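Local coordinates for tyrosine--tRNA ligase (Pyrococcus horikoshii, PDB 2CYC), which is a class I tyrosyl-tRNA synthetase that probably activates tyrosine with ATP and transfers it to the acceptor end of tRNA(Tyr), at residues V134-K139 / L204-I209. Residues are numbered along the deposited sequence; the frame is centred on the assembly and turned at random.
Sequences VIDISK and LRYHPI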
loop_
_atom_site.group_PDB
_atom_site.type_symbol
_atom_site.label_atom_id
_atom_site.label_comp_id
_atom_site.label_asym_id
_atom_site.label_seq_id
_atom_site.Cartn_x
_atom_site.Cartn_y
_atom_site.Cartn_z
ATOM N N VAL A 134 -7.144 4.408 1.392
ATOM C CA VAL A 134 -6.511 3.094 1.284
ATOM C C VAL A 134 -5.721 2.906 2.592
ATOM O O VAL A 134 -5.736 1.828 3.199
ATOM C CB VAL A 134 -5.523 3.004 0.093
ATOM C CG1 VAL A 134 -4.639 1.771 0.258
ATOM C CG2 VAL A 134 -6.296 2.912 -1.244
ATOM N N ILE A 135 -5.042 3.970 3.022
ATOM C CA ILE A 135 -4.258 3.938 4.258
ATOM C C ILE A 135 -5.171 3.733 5.473
ATOM O O ILE A 135 -4.905 2.891 6.327
ATOM C CB ILE A 135 -3.480 5.259 4.487
ATOM C CG1 ILE A 135 -2.459 5.482 3.368
ATOM C CG2 ILE A 135 -2.777 5.223 5.844
ATOM C CD1 ILE A 135 -1.448 4.382 3.247
ATOM N N ASP A 136 -6.240 4.522 5.542
ATOM C CA ASP A 136 -7.189 4.450 6.650
ATOM C C ASP A 136 -7.698 3.024 6.846
ATOM O O ASP A 136 -7.769 2.515 7.968
ATOM C CB ASP A 136 -8.363 5.396 6.382
ATOM C CG ASP A 136 -9.305 5.511 7.566
ATOM O OD1 ASP A 136 -8.829 5.415 8.720
ATOM O OD2 ASP A 136 -10.516 5.715 7.338
ATOM N N ILE A 137 -8.065 2.388 5.741
ATOM C CA ILE A 137 -8.537 1.018 5.768
ATOM C C ILE A 137 -7.397 0.085 6.201
ATOM O O ILE A 137 -7.581 -0.793 7.049
ATOM C CB ILE A 137 -9.025 0.603 4.367
ATOM C CG1 ILE A 137 -10.343 1.313 4.050
ATOM C CG2 ILE A 137 -9.156 -0.917 4.277
ATOM C CD1 ILE A 137 -10.664 1.368 2.539
ATOM N N SER A 138 -6.220 0.285 5.618
ATOM C CA SER A 138 -5.072 -0.559 5.921
ATOM C C SER A 138 -4.670 -0.548 7.388
ATOM O O SER A 138 -4.028 -1.485 7.862
ATOM C CB SER A 138 -3.891 -0.163 5.044
ATOM O OG SER A 138 -4.188 -0.457 3.694
ATOM N N LYS A 139 -5.041 0.513 8.098
ATOM C CA LYS A 139 -4.752 0.615 9.526
ATOM C C LYS A 139 -5.643 -0.344 10.319
ATOM O O LYS A 139 -5.330 -0.678 11.459
ATOM C CB LYS A 139 -5.026 2.027 10.043
ATOM C CG LYS A 139 -3.950 3.048 9.787
ATOM C CD LYS A 139 -4.425 4.405 10.287
ATOM C CE LYS A 139 -3.366 5.113 11.103
ATOM N NZ LYS A 139 -3.010 4.372 12.341
ATOM N N LEU A 204 -14.072 3.561 9.476
ATOM C CA LEU A 204 -13.505 4.509 8.506
ATOM C C LEU A 204 -13.701 5.978 8.858
ATOM O O LEU A 204 -14.786 6.398 9.272
ATOM C CB LEU A 204 -14.085 4.228 7.121
ATOM C CG LEU A 204 -13.239 3.308 6.243
ATOM C CD1 LEU A 204 -12.671 2.147 7.036
ATOM C CD2 LEU A 204 -14.074 2.834 5.092
ATOM N N ARG A 205 -12.647 6.762 8.670
ATOM C CA ARG A 205 -12.705 8.179 8.993
ATOM C C ARG A 205 -12.960 9.100 7.807
ATOM O O ARG A 205 -13.665 10.092 7.941
ATOM C CB ARG A 205 -11.413 8.628 9.681
ATOM C CG ARG A 205 -11.568 9.961 10.392
ATOM C CD ARG A 205 -10.230 10.640 10.662
ATOM N NE ARG A 205 -10.303 11.561 11.794
ATOM C CZ ARG A 205 -10.444 11.175 13.061
ATOM N NH1 ARG A 205 -10.525 9.883 13.359
ATOM N NH2 ARG A 205 -10.500 12.076 14.033
ATOM N N TYR A 206 -12.398 8.787 6.645
ATOM C CA TYR A 206 -12.571 9.674 5.498
ATOM C C TYR A 206 -13.679 9.302 4.532
ATOM O O TYR A 206 -14.352 10.184 3.985
ATOM C CB TYR A 206 -11.242 9.812 4.757
ATOM C CG TYR A 206 -10.132 10.245 5.685
ATOM C CD1 TYR A 206 -9.289 9.309 6.273
ATOM C CD2 TYR A 206 -9.967 11.593 6.027
ATOM C CE1 TYR A 206 -8.307 9.690 7.180
ATOM C CE2 TYR A 206 -8.985 11.989 6.942
ATOM C CZ TYR A 206 -8.161 11.031 7.513
ATOM O OH TYR A 206 -7.194 11.410 8.411
ATOM N N HIS A 207 -13.882 8.009 4.308
ATOM C CA HIS A 207 -14.955 7.620 3.412
ATOM C C HIS A 207 -15.964 6.615 3.949
ATOM O O HIS A 207 -16.297 5.633 3.291
ATOM C CB HIS A 207 -14.394 7.161 2.063
ATOM C CG HIS A 207 -13.811 8.282 1.263
ATOM N ND1 HIS A 207 -12.498 8.683 1.389
ATOM C CD2 HIS A 207 -14.390 9.157 0.407
ATOM C CE1 HIS A 207 -12.292 9.758 0.646
ATOM N NE2 HIS A 207 -13.426 10.066 0.040
ATOM N N PRO A 208 -16.451 6.840 5.176
ATOM C CA PRO A 208 -17.443 5.884 5.673
ATOM C C PRO A 208 -18.717 6.196 4.879
ATOM O O PRO A 208 -18.780 7.200 4.180
ATOM C CB PRO A 208 -17.587 6.262 7.148
ATOM C CG PRO A 208 -17.307 7.758 7.147
ATOM C CD PRO A 208 -16.109 7.848 6.198
ATOM N N ILE A 209 -19.714 5.331 4.960
ATOM C CA ILE A 209 -20.971 5.570 4.269
ATOM C C ILE A 209 -21.902 6.093 5.361
ATOM O O ILE A 209 -22.310 5.345 6.250
ATOM C CB ILE A 209 -21.519 4.264 3.658
ATOM C CG1 ILE A 209 -20.503 3.722 2.640
ATOM C CG2 ILE A 209 -22.880 4.519 3.010
ATOM C CD1 ILE A 209 -20.888 2.421 1.987
HETATM O O HOH W 1 -11.786 6.229 5.136
#
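The carboxylate of D136, on helix 128-138, takes a nearly straight hydrogen bond from the backbone N of R205 to its OD2 (2.7 Å, N-H...O 168°), using the lone pair syn to OD1. The bond from CA to CB of D136 points toward 204-209, and CG lies anti to the backbone N (chi1 -173°). The same OD2 accepts from a water at 2.6 Å, and this water in turn accepts from H207 N at 2.9 Å. One oxygen thus holds two backbone amides of an irregular loop, the first directly and the second through water. D136 OD2 also has L204 CA as a close van der Waals neighbour at 3.4 Å. H207 ND1 adds a hydrogen bond to T133 OG1, three residues before D136. In the apolar packing, L204 CD1 meets I137 CG1 at 3.9 Å. Y206 brings CD1 to 4.0 Å from D136 CB, its ring plane turned 79° from the carboxylate. The contact ties helix 128-138 to the connection between helix 191-200 and strand 209-211; I137 and L204 also pack on A174 and F177 of helix 164-178, which carries the tyrosine-binding Q172 and D175, while Y206 touches L87 of the second subunit.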